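Local coordinates for protein response regulator (Vibrio cholerae O1 biovar El Tor, PDB 7KPO) that probably binds DNA, being the DNA-binding domain of the sensor histidine kinase ChiS, at residues Trp70-Leu81 against Ile94-Leu105. Numbering follows the deposited sequence.
Sequences WRTVLNSLDYIL and IEMQRDKLQKLL. With SO4 (sulfate ion), chain B; SO4 (sulfate ion), chain E; SO4 (sulfate ion), chain D.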
loop_
_atom_site.group_PDB
_atom_site.type_symbol
_atom_site.label_atom_id
_atom_site.label_comp_id
_atom_site.label_asym_id
_atom_site.label_seq_id
_atom_site.Cartn_x
_atom_site.Cartn_y
_atom_site.Cartn_z
ATOM N N TRP A 70 -7.751 -6.577 18.095
ATOM C CA TRP A 70 -7.241 -6.954 16.752
ATOM C C TRP A 70 -7.633 -5.927 15.687
ATOM O O TRP A 70 -6.777 -5.589 14.857
ATOM C CB TRP A 70 -7.751 -8.347 16.368
ATOM C CG TRP A 70 -7.403 -9.390 17.383
ATOM C CD1 TRP A 70 -8.202 -9.841 18.390
ATOM C CD2 TRP A 70 -6.144 -10.073 17.537
ATOM N NE1 TRP A 70 -7.542 -10.773 19.141
ATOM C CE2 TRP A 70 -6.282 -10.941 18.642
ATOM C CE3 TRP A 70 -4.931 -10.057 16.843
ATOM C CZ2 TRP A 70 -5.247 -11.765 19.078
ATOM C CZ3 TRP A 70 -3.910 -10.878 17.270
ATOM C CH2 TRP A 70 -4.071 -11.720 18.371
ATOM N N ARG A 71 -8.888 -5.486 15.682
ATOM C CA ARG A 71 -9.338 -4.532 14.634
ATOM C C ARG A 71 -8.611 -3.198 14.794
ATOM O O ARG A 71 -8.277 -2.586 13.777
ATOM C CB ARG A 71 -10.848 -4.306 14.691
ATOM C CG ARG A 71 -11.673 -5.558 14.433
ATOM C CD ARG A 71 -13.134 -5.214 14.222
ATOM N NE ARG A 71 -13.665 -4.413 15.317
ATOM C CZ ARG A 71 -14.832 -3.777 15.304
ATOM N NH1 ARG A 71 -15.197 -3.058 16.351
ATOM N NH2 ARG A 71 -15.620 -3.838 14.243
ATOM N N THR A 72 -8.380 -2.771 16.032
ATOM C CA THR A 72 -7.678 -1.487 16.250
ATOM C C THR A 72 -6.234 -1.623 15.752
ATOM O O THR A 72 -5.699 -0.658 15.189
ATOM C CB THR A 72 -7.769 -1.061 17.711
ATOM O OG1 THR A 72 -9.145 -0.866 18.037
ATOM C CG2 THR A 72 -7.000 0.214 17.953
ATOM N N VAL A 73 -5.615 -2.785 15.964
ATOM C CA VAL A 73 -4.240 -3.007 15.436
ATOM C C VAL A 73 -4.292 -2.994 13.902
ATOM O O VAL A 73 -3.462 -2.316 13.290
ATOM C CB VAL A 73 -3.630 -4.310 15.975
ATOM C CG1 VAL A 73 -2.346 -4.659 15.238
ATOM C CG2 VAL A 73 -3.396 -4.221 17.471
ATOM N N LEU A 74 -5.236 -3.713 13.291
ATOM C CA LEU A 74 -5.294 -3.708 11.801
ATOM C C LEU A 74 -5.555 -2.282 11.296
ATOM O O LEU A 74 -4.945 -1.898 10.291
ATOM C CB LEU A 74 -6.363 -4.690 11.315
ATOM C CG LEU A 74 -6.024 -6.166 11.505
ATOM C CD1 LEU A 74 -7.216 -7.040 11.165
ATOM C CD2 LEU A 74 -4.822 -6.567 10.668
ATOM N N ASN A 75 -6.404 -1.518 11.988
ATOM C CA ASN A 75 -6.677 -0.112 11.585
ATOM C C ASN A 75 -5.392 0.714 11.711
ATOM O O ASN A 75 -5.194 1.628 10.905
ATOM C CB ASN A 75 -7.792 0.520 12.416
ATOM C CG ASN A 75 -9.154 -0.065 12.119
ATOM O OD1 ASN A 75 -9.354 -0.679 11.076
ATOM N ND2 ASN A 75 -10.087 0.131 13.031
ATOM N N SER A 76 -4.563 0.398 12.703
ATOM C CA SER A 76 -3.272 1.096 12.919
ATOM C C SER A 76 -2.324 0.809 11.747
ATOM O O SER A 76 -1.703 1.752 11.221
ATOM C CB SER A 76 -2.656 0.677 14.220
ATOM O OG SER A 76 -3.479 1.048 15.314
ATOM N N LEU A 77 -2.192 -0.470 11.376
ATOM C CA LEU A 77 -1.330 -0.841 10.228
ATOM C C LEU A 77 -1.848 -0.127 8.970
ATOM O O LEU A 77 -1.034 0.434 8.221
ATOM C CB LEU A 77 -1.334 -2.363 10.035
ATOM C CG LEU A 77 -0.939 -3.214 11.244
ATOM C CD1 LEU A 77 -0.973 -4.690 10.890
ATOM C CD2 LEU A 77 0.431 -2.845 11.775
ATOM N N ASP A 78 -3.167 -0.117 8.762
ATOM C CA ASP A 78 -3.764 0.535 7.563
ATOM C C ASP A 78 -3.494 2.045 7.587
ATOM O O ASP A 78 -3.162 2.607 6.534
ATOM C CB ASP A 78 -5.266 0.260 7.476
ATOM C CG ASP A 78 -5.620 -1.181 7.145
ATOM O OD1 ASP A 78 -4.718 -1.933 6.737
ATOM O OD2 ASP A 78 -6.797 -1.541 7.319
ATOM N N TYR A 79 -3.632 2.678 8.750
ATOM C CA TYR A 79 -3.418 4.143 8.862
ATOM C C TYR A 79 -1.967 4.485 8.511
ATOM O O TYR A 79 -1.701 5.424 7.733
ATOM C CB TYR A 79 -3.750 4.628 10.272
ATOM C CG TYR A 79 -3.614 6.117 10.441
ATOM C CD1 TYR A 79 -2.391 6.694 10.740
ATOM C CD2 TYR A 79 -4.707 6.953 10.282
ATOM C CE1 TYR A 79 -2.259 8.063 10.888
ATOM C CE2 TYR A 79 -4.591 8.324 10.426
ATOM C CZ TYR A 79 -3.362 8.881 10.733
ATOM O OH TYR A 79 -3.233 10.230 10.881
ATOM N N ILE A 80 -1.036 3.736 9.092
ATOM C CA ILE A 80 0.412 3.986 8.846
ATOM C C ILE A 80 0.725 3.762 7.359
ATOM O O ILE A 80 1.420 4.609 6.770
ATOM C CB ILE A 80 1.251 3.138 9.816
ATOM C CG1 ILE A 80 1.065 3.690 11.234
ATOM C CG2 ILE A 80 2.711 3.104 9.390
ATOM C CD1 ILE A 80 1.596 2.811 12.338
ATOM N N LEU A 81 0.193 2.698 6.755
ATOM C CA LEU A 81 0.469 2.434 5.314
ATOM C C LEU A 81 -0.229 3.492 4.435
ATOM O O LEU A 81 0.310 3.828 3.361
ATOM C CB LEU A 81 0.030 1.004 4.975
ATOM C CG LEU A 81 0.885 -0.108 5.587
ATOM C CD1 LEU A 81 0.236 -1.470 5.382
ATOM C CD2 LEU A 81 2.299 -0.093 5.014
ATOM N N ILE A 94 5.779 -4.983 6.701
ATOM C CA ILE A 94 4.514 -4.606 7.392
ATOM C C ILE A 94 3.331 -5.183 6.607
ATOM O O ILE A 94 2.410 -5.735 7.227
ATOM C CB ILE A 94 4.425 -3.082 7.555
ATOM C CG1 ILE A 94 5.543 -2.573 8.468
ATOM C CG2 ILE A 94 3.054 -2.686 8.074
ATOM C CD1 ILE A 94 5.851 -1.109 8.312
ATOM N N GLU A 95 3.346 -5.045 5.283
ATOM C CA GLU A 95 2.235 -5.582 4.458
ATOM C C GLU A 95 2.118 -7.091 4.645
ATOM O O GLU A 95 1.014 -7.622 4.737
ATOM C CB GLU A 95 2.456 -5.285 2.978
ATOM C CG GLU A 95 2.525 -3.812 2.646
ATOM C CD GLU A 95 2.718 -3.576 1.161
ATOM O OE1 GLU A 95 2.057 -4.280 0.365
ATOM O OE2 GLU A 95 3.561 -2.736 0.805
HETATM N N MSE A 96 3.263 -7.781 4.688
HETATM C CA MSE A 96 3.269 -9.226 4.835
HETATM C C MSE A 96 2.730 -9.622 6.211
HETATM O O MSE A 96 1.968 -10.584 6.319
HETATM C CB MSE A 96 4.679 -9.758 4.566
HETATM C CG MSE A 96 5.129 -9.597 3.120
HETATM SE SE MSE A 96 4.232 -10.832 1.905
HETATM C CE MSE A 96 4.960 -12.584 2.365
ATOM N N GLN A 97 3.101 -8.883 7.261
ATOM C CA GLN A 97 2.625 -9.208 8.600
ATOM C C GLN A 97 1.116 -8.918 8.683
ATOM O O GLN A 97 0.406 -9.692 9.357
ATOM C CB GLN A 97 3.450 -8.467 9.657
ATOM C CG GLN A 97 4.911 -8.910 9.718
ATOM C CD GLN A 97 5.110 -10.253 10.377
ATOM O OE1 GLN A 97 4.726 -10.463 11.522
ATOM N NE2 GLN A 97 5.788 -11.155 9.687
ATOM N N ARG A 98 0.652 -7.851 8.027
ATOM C CA ARG A 98 -0.803 -7.534 8.007
ATOM C C ARG A 98 -1.547 -8.718 7.376
ATOM O O ARG A 98 -2.558 -9.164 7.939
ATOM C CB ARG A 98 -1.087 -6.257 7.202
ATOM C CG ARG A 98 -2.568 -5.982 6.954
ATOM C CD ARG A 98 -2.864 -4.665 6.249
ATOM N NE ARG A 98 -2.266 -4.504 4.927
ATOM C CZ ARG A 98 -2.406 -3.424 4.154
ATOM N NH1 ARG A 98 -3.127 -2.388 4.558
ATOM N NH2 ARG A 98 -1.817 -3.383 2.974
ATOM N N ASP A 99 -1.061 -9.204 6.235
ATOM C CA ASP A 99 -1.742 -10.335 5.553
ATOM C C ASP A 99 -1.710 -11.586 6.432
ATOM O O ASP A 99 -2.711 -12.313 6.480
ATOM C CB ASP A 99 -1.112 -10.628 4.192
ATOM C CG ASP A 99 -1.524 -9.651 3.107
ATOM O OD1 ASP A 99 -2.194 -8.649 3.445
ATOM O OD2 ASP A 99 -1.205 -9.918 1.932
ATOM N N LYS A 100 -0.599 -11.808 7.131
ATOM C CA LYS A 100 -0.473 -12.993 8.017
ATOM C C LYS A 100 -1.548 -12.902 9.110
ATOM O O LYS A 100 -2.304 -13.875 9.293
ATOM C CB LYS A 100 0.948 -13.039 8.585
ATOM C CG LYS A 100 1.316 -14.286 9.376
ATOM C CD LYS A 100 2.734 -14.227 9.911
ATOM C CE LYS A 100 3.179 -15.488 10.622
ATOM N NZ LYS A 100 3.195 -16.652 9.705
ATOM N N LEU A 101 -1.634 -11.756 9.786
ATOM C CA LEU A 101 -2.654 -11.574 10.853
ATOM C C LEU A 101 -4.049 -11.830 10.286
ATOM O O LEU A 101 -4.811 -12.592 10.905
ATOM C CB LEU A 101 -2.579 -10.145 11.393
ATOM C CG LEU A 101 -1.407 -9.864 12.321
ATOM C CD1 LEU A 101 -1.316 -8.380 12.645
ATOM C CD2 LEU A 101 -1.535 -10.694 13.589
ATOM N N GLN A 102 -4.363 -11.204 9.153
ATOM C CA GLN A 102 -5.721 -11.351 8.571
ATOM C C GLN A 102 -6.041 -12.827 8.318
ATOM O O GLN A 102 -7.155 -13.266 8.642
ATOM C CB GLN A 102 -5.827 -10.589 7.253
ATOM C CG GLN A 102 -5.795 -9.081 7.414
ATOM C CD GLN A 102 -5.711 -8.372 6.084
ATOM O OE1 GLN A 102 -5.371 -8.962 5.059
ATOM N NE2 GLN A 102 -5.997 -7.081 6.097
ATOM N N LYS A 103 -5.090 -13.570 7.747
ATOM C CA LYS A 103 -5.317 -15.008 7.440
ATOM C C LYS A 103 -5.494 -15.797 8.743
ATOM O O LYS A 103 -6.351 -16.696 8.772
ATOM C CB LYS A 103 -4.179 -15.558 6.576
ATOM C CG LYS A 103 -4.120 -14.990 5.164
ATOM C CD LYS A 103 -3.010 -15.579 4.327
ATOM C CE LYS A 103 -2.890 -14.943 2.958
ATOM N NZ LYS A 103 -1.768 -15.525 2.185
ATOM N N LEU A 104 -4.717 -15.480 9.780
ATOM C CA LEU A 104 -4.876 -16.202 11.068
ATOM C C LEU A 104 -6.256 -15.909 11.660
ATOM O O LEU A 104 -6.904 -16.849 12.145
ATOM C CB LEU A 104 -3.769 -15.790 12.038
ATOM C CG LEU A 104 -2.385 -16.333 11.697
ATOM C CD1 LEU A 104 -1.296 -15.623 12.489
ATOM C CD2 LEU A 104 -2.324 -17.834 11.923
ATOM N N LEU A 105 -6.696 -14.656 11.599
ATOM C CA LEU A 105 -8.009 -14.283 12.183
ATOM C C LEU A 105 -9.169 -14.922 11.408
ATOM O O LEU A 105 -10.212 -15.154 12.031
ATOM C CB LEU A 105 -8.124 -12.756 12.190
ATOM C CG LEU A 105 -7.312 -12.058 13.276
ATOM C CD1 LEU A 105 -7.138 -10.582 12.962
ATOM C CD2 LEU A 105 -7.959 -12.256 14.639
HETATM S S SO4 B . -12.080 -3.117 18.465
HETATM O O1 SO4 B . -12.932 -2.081 17.946
HETATM O O2 SO4 B . -10.771 -3.028 17.875
HETATM O O3 SO4 B . -12.664 -4.393 18.146
HETATM O O4 SO4 B . -11.964 -2.995 19.892
HETATM S S SO4 E . -18.684 -1.948 15.464
HETATM O O1 SO4 E . -19.724 -2.937 15.337
HETATM O O2 SO4 E . -17.882 -1.939 14.270
HETATM O O3 SO4 E . -19.278 -0.650 15.653
HETATM O O4 SO4 E . -17.857 -2.269 16.597
HETATM S S SO4 D . -1.588 -0.042 1.200
HETATM O O1 SO4 D . -1.864 0.215 -0.190
HETATM O O2 SO4 D . -0.398 -0.852 1.318
HETATM O O3 SO4 D . -2.696 -0.746 1.786
HETATM O O4 SO4 D . -1.396 1.215 1.879
#
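Arg98 enters the interface as a knob, its guanidinium lying face-on over Leu81 while its edges are used for anions. CD1 of Leu81 sits 3.5 Å from Arg98 CZ, over the middle of the group. In the guanidinium plane, Arg98 NH1 donates to OD1 of Asp78 at 2.7 Å (158°). This salt bridge meets the carboxylate from above its plane, the two flat groups being turned 63° apart. Arg98 NH2 gives O3 of a sulfate a 3.0 Å bond, and Lys85 of the second subunit and Arg91 of both subunits bind the same ion. Arg98 reaches this place because CG stands anti to the backbone N (chi1 171°) and the chain bends at chi3. The Leu77 and Arg98 side chains pass in opposite directions, Leu77 CD1 touching Arg98 CB.

From here the helices run nearly antiparallel, the axes of segments 70-81 and 94-105 approaching to 10.8 Å, with leucines filling the seam. Leu74 is the reciprocal knob, seated among Arg98, Leu101, Gln102 and Leu105; its CD1 meets CD1 of Leu105 tip to tip at 4.0 Å. The other methyl of Leu105, CD2, lies over one indole face of Trp70 in a CH-pi contact, 4.2 Å from the five-membered ring centroid. At the opposite end, CD2 of Leu81 packs on CG2 of Ile94 at 4.1 Å.

The contact thus joins helices 70-83 and 89-106 as a helical hairpin, with helix 2-27 touching Val73 and Ile94. Carboxylate and sulfate, the latter probably from the crystallisation liquor, use different guanidinium edges that meet at NH1. Asp78 probably offsets part of Arg98's charge where cationic groups of both subunits gather round the sulfate, and with Leu81 under the face probably limits its rotation.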